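Local coordinates for protein probable oxidoreductase (Pseudomonas aeruginosa, PDB 4B7C) that is a probable NADP-dependent oxidoreductase of the medium-chain dehydrogenase/reductase family, whose physiological substrate is not established, at residues A129-D143 with Y283-W297. Residues are numbered along the deposited sequence; the frame is centred on the assembly and turned at random.
Sequences ALGMTGMTAYFALLD and YAQRFPEGLKEMATW
Met135 and Tyr138 pack on Gly290 where helices 132-143 and 287-297 cross nearly at right angles, 102° between their directions and 10.4 Å between axes at closest approach. Glycine suits this point because a CB would collide with the Phe139 ring; instead Gly290 CA lies over one face of Tyr138, 4.1 Å from the ring centroid. Met135 is a knob among Phe287, Gly290, Leu291 and Met294, its flexible chain bent at chi2 and chi3 to fill the hole. Tyr138, with CG anti to the backbone N (chi1 -174°), enters the neighbouring hole, its ring meeting Trp297 rim to rim with CE1 3.7 Å from CZ3, and its OH donates to Glu293 OE1 at 2.5 Å on the carboxylate's anti side.

In this medium-chain reductase, helix 132-143 also packs against helix 161-172 and strand 219-224 of the parallel Rossmann sheet, while Met132 and Leu291 both touch Tyr114 in strand 114-116 of the mixed sheet.

Beyond the crossing, flat Phe139 and Tyr283 lie almost parallel but slid apart, centroids 4.8 Å from each other, and each ring takes the other's CB over its face. Tyrosine adds a hydroxyl, donating to Asp143 OD2 at 2.6 Å; the carboxylate's second oxygen, OD1, serves Arg286 NH1 in a long salt bridge (3.6 Å), and a water bonds weakly to OD1 and Arg286 NH2. At the other end, branched Leu130 lays CD2 3.7 Å from Met294 CG.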
ATOM      1  N   ALA B 129       7.381   4.662  26.266  1.00 31.34           N
ATOM      2  CA  ALA B 129       8.368   3.790  25.622  1.00 30.30           C
ATOM      3  C   ALA B 129       8.174   2.314  25.989  1.00 30.09           C
ATOM      4  O   ALA B 129       8.412   1.415  25.159  1.00 29.83           O
ATOM      5  CB  ALA B 129       9.775   4.248  25.962  1.00 30.63           C
ATOM      6  N   LEU B 130       7.715   2.066  27.218  1.00 30.61           N
ATOM      7  CA  LEU B 130       7.439   0.693  27.684  1.00 30.22           C
ATOM      8  C   LEU B 130       5.938   0.399  27.677  1.00 30.26           C
ATOM      9  O   LEU B 130       5.453  -0.527  28.338  1.00 31.90           O
ATOM     10  CB  LEU B 130       8.015   0.463  29.093  1.00 29.98           C
ATOM     11  CG  LEU B 130       9.549   0.453  29.149  1.00 30.39           C
ATOM     12  CD1 LEU B 130      10.062   0.445  30.607  1.00 29.57           C
ATOM     13  CD2 LEU B 130      10.168  -0.681  28.346  1.00 29.76           C
ATOM     14  N   GLY B 131       5.198   1.219  26.936  1.00 28.05           N
ATOM     15  CA  GLY B 131       3.770   1.044  26.727  1.00 28.01           C
ATOM     16  C   GLY B 131       3.414   0.902  25.247  1.00 29.06           C
ATOM     17  O   GLY B 131       4.246   0.542  24.419  1.00 28.87           O
ATOM     18  N   MET B 132       2.167   1.207  24.915  1.00 30.39           N
ATOM     19  CA  MET B 132       1.640   0.975  23.574  1.00 32.16           C
ATOM     20  C   MET B 132       2.272   1.868  22.514  1.00 30.53           C
ATOM     21  O   MET B 132       2.417   1.457  21.375  1.00 28.95           O
ATOM     22  CB  MET B 132       0.109   1.097  23.542  1.00 36.87           C
ATOM     23  CG  MET B 132      -0.629  -0.065  24.217  1.00 41.94           C
ATOM     24  SD  MET B 132      -0.129  -1.725  23.720  1.00 46.89           S
ATOM     25  CE  MET B 132       1.145  -2.107  24.919  1.00 46.30           C
ATOM     26  N   THR B 133       2.636   3.098  22.857  1.00 29.71           N
ATOM     27  CA  THR B 133       3.289   3.976  21.875  1.00 30.89           C
ATOM     28  C   THR B 133       4.663   3.437  21.514  1.00 29.76           C
ATOM     29  O   THR B 133       5.032   3.356  20.341  1.00 29.95           O
ATOM     30  CB  THR B 133       3.398   5.436  22.357  1.00 32.25           C
ATOM     31  OG1 THR B 133       4.085   5.476  23.598  1.00 34.69           O
ATOM     32  CG2 THR B 133       2.012   6.057  22.515  1.00 29.94           C
ATOM     33  N   GLY B 134       5.414   3.043  22.535  1.00 31.27           N
ATOM     34  CA  GLY B 134       6.756   2.482  22.349  1.00 30.00           C
ATOM     35  C   GLY B 134       6.742   1.153  21.607  1.00 30.09           C
ATOM     36  O   GLY B 134       7.561   0.915  20.718  1.00 29.20           O
ATOM     37  N   MET B 135       5.800   0.288  21.965  1.00 28.92           N
ATOM     38  CA  MET B 135       5.654  -1.007  21.279  1.00 30.04           C
ATOM     39  C   MET B 135       5.109  -0.841  19.848  1.00 28.15           C
ATOM     40  O   MET B 135       5.426  -1.625  18.968  1.00 27.76           O
ATOM     41  CB  MET B 135       4.776  -1.962  22.076  1.00 31.94           C
ATOM     42  CG  MET B 135       5.420  -2.499  23.355  1.00 34.39           C
ATOM     43  SD  MET B 135       7.020  -3.290  23.129  1.00 36.47           S
ATOM     44  CE  MET B 135       8.203  -1.932  23.106  1.00 36.00           C
ATOM     45  N   THR B 136       4.297   0.184  19.621  1.00 27.33           N
ATOM     46  CA  THR B 136       3.868   0.517  18.253  1.00 28.20           C
ATOM     47  C   THR B 136       5.108   0.827  17.404  1.00 28.37           C
ATOM     48  O   THR B 136       5.293   0.274  16.330  1.00 27.82           O
ATOM     49  CB  THR B 136       2.898   1.709  18.216  1.00 27.26           C
ATOM     50  OG1 THR B 136       1.695   1.347  18.877  1.00 25.31           O
ATOM     51  CG2 THR B 136       2.561   2.143  16.742  1.00 24.81           C
ATOM     52  N   ALA B 137       5.963   1.709  17.919  1.00 30.46           N
ATOM     53  CA  ALA B 137       7.203   2.086  17.232  1.00 29.88           C
ATOM     54  C   ALA B 137       8.049   0.860  16.965  1.00 29.91           C
ATOM     55  O   ALA B 137       8.540   0.650  15.859  1.00 30.40           O
ATOM     56  CB  ALA B 137       8.000   3.111  18.060  1.00 29.33           C
ATOM     57  N   TYR B 138       8.230   0.061  18.005  1.00 28.46           N
ATOM     58  CA  TYR B 138       9.096  -1.111  17.957  1.00 28.25           C
ATOM     59  C   TYR B 138       8.645  -2.111  16.891  1.00 28.46           C
ATOM     60  O   TYR B 138       9.418  -2.476  15.995  1.00 28.75           O
ATOM     61  CB  TYR B 138       9.095  -1.787  19.332  1.00 29.42           C
ATOM     62  CG  TYR B 138      10.048  -2.938  19.473  1.00 29.83           C
ATOM     63  CD1 TYR B 138      11.361  -2.731  19.896  1.00 29.83           C
ATOM     64  CD2 TYR B 138       9.633  -4.247  19.231  1.00 30.31           C
ATOM     65  CE1 TYR B 138      12.235  -3.790  20.038  1.00 29.15           C
ATOM     66  CE2 TYR B 138      10.506  -5.315  19.377  1.00 31.10           C
ATOM     67  CZ  TYR B 138      11.804  -5.078  19.779  1.00 31.55           C
ATOM     68  OH  TYR B 138      12.672  -6.130  19.939  1.00 33.45           O
ATOM     69  N   PHE B 139       7.394  -2.541  16.980  1.00 27.46           N
ATOM     70  CA  PHE B 139       6.904  -3.577  16.064  1.00 28.79           C
ATOM     71  C   PHE B 139       6.629  -3.043  14.654  1.00 28.54           C
ATOM     72  O   PHE B 139       6.955  -3.697  13.673  1.00 30.46           O
ATOM     73  CB  PHE B 139       5.703  -4.322  16.653  1.00 29.25           C
ATOM     74  CG  PHE B 139       6.074  -5.197  17.809  1.00 28.87           C
ATOM     75  CD1 PHE B 139       6.847  -6.321  17.608  1.00 29.63           C
ATOM     76  CD2 PHE B 139       5.696  -4.869  19.097  1.00 29.86           C
ATOM     77  CE1 PHE B 139       7.232  -7.114  18.675  1.00 30.11           C
ATOM     78  CE2 PHE B 139       6.084  -5.654  20.172  1.00 31.11           C
ATOM     79  CZ  PHE B 139       6.850  -6.776  19.961  1.00 29.79           C
ATOM     80  N   ALA B 140       6.064  -1.853  14.562  1.00 29.34           N
ATOM     81  CA  ALA B 140       5.781  -1.239  13.255  1.00 29.89           C
ATOM     82  C   ALA B 140       7.064  -1.028  12.461  1.00 31.55           C
ATOM     83  O   ALA B 140       7.163  -1.429  11.299  1.00 28.12           O
ATOM     84  CB  ALA B 140       5.024   0.057  13.426  1.00 28.57           C
ATOM     85  N   LEU B 141       8.077  -0.448  13.103  1.00 32.43           N
ATOM     86  CA  LEU B 141       9.350  -0.207  12.420  1.00 33.06           C
ATOM     87  C   LEU B 141      10.045  -1.498  12.058  1.00 33.36           C
ATOM     88  O   LEU B 141      10.392  -1.720  10.907  1.00 35.87           O
ATOM     89  CB  LEU B 141      10.306   0.658  13.265  1.00 34.21           C
ATOM     90  CG  LEU B 141      11.659   0.942  12.590  1.00 34.51           C
ATOM     91  CD1 LEU B 141      11.445   1.826  11.362  1.00 33.08           C
ATOM     92  CD2 LEU B 141      12.659   1.595  13.544  1.00 35.89           C
ATOM     93  N   LEU B 142      10.247  -2.352  13.046  1.00 33.46           N
ATOM     94  CA  LEU B 142      11.090  -3.535  12.865  1.00 32.70           C
ATOM     95  C   LEU B 142      10.425  -4.681  12.104  1.00 32.53           C
ATOM     96  O   LEU B 142      11.070  -5.349  11.291  1.00 32.52           O
ATOM     97  CB  LEU B 142      11.603  -4.040  14.218  1.00 33.48           C
ATOM     98  CG  LEU B 142      12.448  -3.038  15.023  1.00 35.37           C
ATOM     99  CD1 LEU B 142      12.844  -3.636  16.374  1.00 32.59           C
ATOM    100  CD2 LEU B 142      13.670  -2.588  14.231  1.00 35.24           C
ATOM    101  N   ASP B 143       9.150  -4.928  12.371  1.00 33.16           N
ATOM    102  CA  ASP B 143       8.456  -6.043  11.708  1.00 34.38           C
ATOM    103  C   ASP B 143       7.885  -5.665  10.333  1.00 33.79           C
ATOM    104  O   ASP B 143       7.919  -6.462   9.413  1.00 34.02           O
ATOM    105  CB  ASP B 143       7.350  -6.621  12.588  1.00 35.16           C
ATOM    106  CG  ASP B 143       6.808  -7.929  12.037  1.00 34.95           C
ATOM    107  OD1 ASP B 143       7.582  -8.910  11.986  1.00 35.43           O
ATOM    108  OD2 ASP B 143       5.619  -7.954  11.646  1.00 33.90           O
ATOM    109  N   TYR B 283       0.496  -7.712  18.060  1.00 29.85           N
ATOM    110  CA  TYR B 283       1.807  -8.206  18.503  1.00 29.97           C
ATOM    111  C   TYR B 283       1.861  -8.579  19.999  1.00 29.81           C
ATOM    112  O   TYR B 283       2.939  -8.831  20.531  1.00 30.16           O
ATOM    113  CB  TYR B 283       2.892  -7.165  18.181  1.00 30.05           C
ATOM    114  CG  TYR B 283       3.144  -6.986  16.706  1.00 28.90           C
ATOM    115  CD1 TYR B 283       2.352  -6.128  15.950  1.00 29.89           C
ATOM    116  CD2 TYR B 283       4.138  -7.701  16.053  1.00 28.35           C
ATOM    117  CE1 TYR B 283       2.564  -5.959  14.585  1.00 28.36           C
ATOM    118  CE2 TYR B 283       4.345  -7.544  14.691  1.00 29.17           C
ATOM    119  CZ  TYR B 283       3.540  -6.666  13.965  1.00 28.45           C
ATOM    120  OH  TYR B 283       3.752  -6.474  12.615  1.00 28.91           O
ATOM    121  N   ALA B 284       0.697  -8.665  20.634  1.00 29.57           N
ATOM    122  CA  ALA B 284       0.586  -8.918  22.080  1.00 30.96           C
ATOM    123  C   ALA B 284       1.448 -10.078  22.570  1.00 33.06           C
ATOM    124  O   ALA B 284       2.092  -9.969  23.600  1.00 32.23           O
ATOM    125  CB  ALA B 284      -0.872  -9.134  22.496  1.00 30.04           C
ATOM    126  N   GLN B 285       1.474 -11.165  21.814  1.00 33.55           N
ATOM    127  CA  GLN B 285       2.247 -12.347  22.196  1.00 34.34           C
ATOM    128  C   GLN B 285       3.753 -12.100  22.256  1.00 34.22           C
ATOM    129  O   GLN B 285       4.481 -12.856  22.882  1.00 31.70           O
ATOM    130  CB  GLN B 285       1.960 -13.493  21.232  1.00 34.21           C
ATOM    131  CG  GLN B 285       2.591 -14.846  21.587  1.00 37.22           C
ATOM    132  CD  GLN B 285       2.169 -15.999  20.690  1.00 37.18           C
ATOM    133  OE1 GLN B 285       1.110 -15.979  20.056  1.00 43.09           O
ATOM    134  NE2 GLN B 285       2.999 -17.027  20.658  1.00 34.97           N
ATOM    135  N   ARG B 286       4.202 -11.062  21.569  1.00 33.62           N
ATOM    136  CA  ARG B 286       5.626 -10.746  21.491  1.00 33.24           C
ATOM    137  C   ARG B 286       6.014  -9.575  22.391  1.00 31.19           C
ATOM    138  O   ARG B 286       7.165  -9.174  22.407  1.00 32.08           O
ATOM    139  CB  ARG B 286       6.023 -10.478  20.041  1.00 35.53           C
ATOM    140  CG  ARG B 286       5.984 -11.738  19.182  1.00 38.49           C
ATOM    141  CD  ARG B 286       6.063 -11.419  17.697  1.00 41.82           C
ATOM    142  NE  ARG B 286       7.351 -10.819  17.333  1.00 45.34           N
ATOM    143  CZ  ARG B 286       7.717 -10.429  16.109  1.00 48.51           C
ATOM    144  NH1 ARG B 286       6.896 -10.559  15.070  1.00 46.78           N
ATOM    145  NH2 ARG B 286       8.920  -9.902  15.915  1.00 48.57           N
ATOM    146  N   PHE B 287       5.056  -9.050  23.149  1.00 29.78           N
ATOM    147  CA  PHE B 287       5.327  -7.936  24.062  1.00 31.71           C
ATOM    148  C   PHE B 287       6.492  -8.194  25.038  1.00 32.70           C
ATOM    149  O   PHE B 287       7.359  -7.347  25.172  1.00 31.78           O
ATOM    150  CB  PHE B 287       4.084  -7.518  24.853  1.00 30.35           C
ATOM    151  CG  PHE B 287       3.055  -6.756  24.049  1.00 32.87           C
ATOM    152  CD1 PHE B 287       3.305  -6.338  22.741  1.00 32.45           C
ATOM    153  CD2 PHE B 287       1.829  -6.441  24.625  1.00 33.28           C
ATOM    154  CE1 PHE B 287       2.350  -5.627  22.032  1.00 34.19           C
ATOM    155  CE2 PHE B 287       0.870  -5.727  23.923  1.00 34.61           C
ATOM    156  CZ  PHE B 287       1.129  -5.326  22.621  1.00 33.62           C
ATOM    157  N   PRO B 288       6.539  -9.369  25.679  1.00 33.76           N
ATOM    158  CA  PRO B 288       7.643  -9.593  26.626  1.00 35.62           C
ATOM    159  C   PRO B 288       9.041  -9.412  26.050  1.00 37.04           C
ATOM    160  O   PRO B 288       9.872  -8.763  26.680  1.00 38.75           O
ATOM    161  CB  PRO B 288       7.429 -11.040  27.084  1.00 35.68           C
ATOM    162  CG  PRO B 288       5.960 -11.249  26.939  1.00 33.57           C
ATOM    163  CD  PRO B 288       5.606 -10.509  25.663  1.00 34.30           C
ATOM    164  N   GLU B 289       9.299  -9.939  24.859  1.00 39.12           N
ATOM    165  CA  GLU B 289      10.641  -9.786  24.258  1.00 40.71           C
ATOM    166  C   GLU B 289      10.875  -8.350  23.803  1.00 39.13           C
ATOM    167  O   GLU B 289      11.968  -7.827  23.944  1.00 37.54           O
ATOM    168  CB  GLU B 289      10.951 -10.781  23.133  1.00 47.55           C
ATOM    169  CG  GLU B 289       9.867 -11.026  22.138  1.00 52.86           C
ATOM    170  CD  GLU B 289       9.306 -12.366  22.606  1.00 57.91           C
ATOM    171  OE1 GLU B 289       8.482 -12.425  23.526  1.00 55.32           O
ATOM    172  OE2 GLU B 289       9.890 -13.403  22.196  1.00 66.02           O
ATOM    173  N   GLY B 290       9.831  -7.713  23.298  1.00 36.13           N
ATOM    174  CA  GLY B 290       9.901  -6.317  22.883  1.00 34.53           C
ATOM    175  C   GLY B 290      10.160  -5.357  24.044  1.00 33.57           C
ATOM    176  O   GLY B 290      11.043  -4.497  23.975  1.00 30.80           O
ATOM    177  N   LEU B 291       9.396  -5.530  25.111  1.00 32.53           N
ATOM    178  CA  LEU B 291       9.568  -4.749  26.337  1.00 34.71           C
ATOM    179  C   LEU B 291      10.963  -4.965  26.935  1.00 36.17           C
ATOM    180  O   LEU B 291      11.612  -4.019  27.372  1.00 33.27           O
ATOM    181  CB  LEU B 291       8.504  -5.102  27.380  1.00 32.48           C
ATOM    182  CG  LEU B 291       7.087  -4.619  27.002  1.00 33.98           C
ATOM    183  CD1 LEU B 291       6.014  -5.138  27.953  1.00 31.43           C
ATOM    184  CD2 LEU B 291       6.996  -3.099  26.901  1.00 33.25           C
ATOM    185  N   LYS B 292      11.410  -6.215  26.940  1.00 37.54           N
ATOM    186  CA  LYS B 292      12.723  -6.567  27.489  1.00 42.01           C
ATOM    187  C   LYS B 292      13.830  -5.833  26.731  1.00 42.34           C
ATOM    188  O   LYS B 292      14.723  -5.267  27.345  1.00 39.54           O
ATOM    189  CB  LYS B 292      12.954  -8.084  27.443  1.00 47.33           C
ATOM    190  CG  LYS B 292      14.241  -8.558  28.113  1.00 49.89           C
ATOM    191  CD  LYS B 292      14.482 -10.049  27.881  1.00 55.40           C
ATOM    192  CE  LYS B 292      15.902 -10.463  28.256  1.00 59.20           C
ATOM    193  NZ  LYS B 292      16.266 -11.806  27.727  1.00 66.01           N
ATOM    194  N   GLU B 293      13.779  -5.859  25.404  1.00 40.58           N
ATOM    195  CA  GLU B 293      14.801  -5.188  24.606  1.00 42.19           C
ATOM    196  C   GLU B 293      14.742  -3.671  24.788  1.00 43.82           C
ATOM    197  O   GLU B 293      15.769  -3.030  24.976  1.00 41.57           O
ATOM    198  CB  GLU B 293      14.716  -5.533  23.124  1.00 45.73           C
ATOM    199  CG  GLU B 293      15.817  -4.852  22.324  1.00 48.85           C
ATOM    200  CD  GLU B 293      16.087  -5.495  20.980  1.00 51.85           C
ATOM    201  OE1 GLU B 293      15.137  -5.657  20.194  1.00 50.07           O
ATOM    202  OE2 GLU B 293      17.262  -5.797  20.694  1.00 53.00           O
ATOM    203  N   MET B 294      13.536  -3.116  24.747  1.00 40.89           N
ATOM    204  CA  MET B 294      13.332  -1.675  24.959  1.00 40.53           C
ATOM    205  C   MET B 294      13.902  -1.229  26.310  1.00 40.04           C
ATOM    206  O   MET B 294      14.566  -0.206  26.401  1.00 35.42           O
ATOM    207  CB  MET B 294      11.845  -1.315  24.886  1.00 42.19           C
ATOM    208  CG  MET B 294      11.540   0.169  25.071  1.00 43.92           C
ATOM    209  SD  MET B 294      12.144   1.190  23.690  1.00 48.89           S
ATOM    210  CE  MET B 294      11.186   0.429  22.377  1.00 40.24           C
ATOM    211  N   ALA B 295      13.635  -2.010  27.349  1.00 38.92           N
ATOM    212  CA  ALA B 295      14.135  -1.725  28.705  1.00 41.56           C
ATOM    213  C   ALA B 295      15.667  -1.633  28.756  1.00 42.15           C
ATOM    214  O   ALA B 295      16.213  -0.769  29.432  1.00 42.69           O
ATOM    215  CB  ALA B 295      13.636  -2.772  29.703  1.00 39.94           C
ATOM    216  N   THR B 296      16.356  -2.516  28.044  1.00 42.83           N
ATOM    217  CA  THR B 296      17.824  -2.491  28.018  1.00 47.10           C
ATOM    218  C   THR B 296      18.346  -1.261  27.253  1.00 47.76           C
ATOM    219  O   THR B 296      19.333  -0.646  27.652  1.00 50.60           O
ATOM    220  CB  THR B 296      18.429  -3.781  27.431  1.00 47.24           C
ATOM    221  OG1 THR B 296      18.147  -3.857  26.033  1.00 58.19           O
ATOM    222  CG2 THR B 296      17.849  -4.998  28.124  1.00 42.83           C
ATOM    223  N   TRP B 297      17.685  -0.902  26.160  1.00 46.35           N
ATOM    224  CA  TRP B 297      18.066   0.301  25.406  1.00 44.04           C
ATOM    225  C   TRP B 297      17.944   1.520  26.275  1.00 44.39           C
ATOM    226  O   TRP B 297      18.823   2.383  26.286  1.00 42.25           O
ATOM    227  CB  TRP B 297      17.211   0.482  24.152  1.00 43.29           C
ATOM    228  CG  TRP B 297      17.575  -0.436  22.997  1.00 44.18           C
ATOM    229  CD1 TRP B 297      18.809  -1.020  22.717  1.00 43.37           C
ATOM    230  CD2 TRP B 297      16.703  -0.869  21.907  1.00 42.93           C
ATOM    231  NE1 TRP B 297      18.756  -1.779  21.576  1.00 42.76           N
ATOM    232  CE2 TRP B 297      17.526  -1.725  21.036  1.00 43.09           C
ATOM    233  CE3 TRP B 297      15.368  -0.652  21.585  1.00 44.76           C
ATOM    234  CZ2 TRP B 297      17.015  -2.328  19.904  1.00 43.82           C
ATOM    235  CZ3 TRP B 297      14.870  -1.265  20.435  1.00 43.60           C
ATOM    236  CH2 TRP B 297      15.673  -2.080  19.615  1.00 45.23           C
TER
HETATM  237  O   HOH W   1       9.754  -7.681  14.424  1.00 61.95           O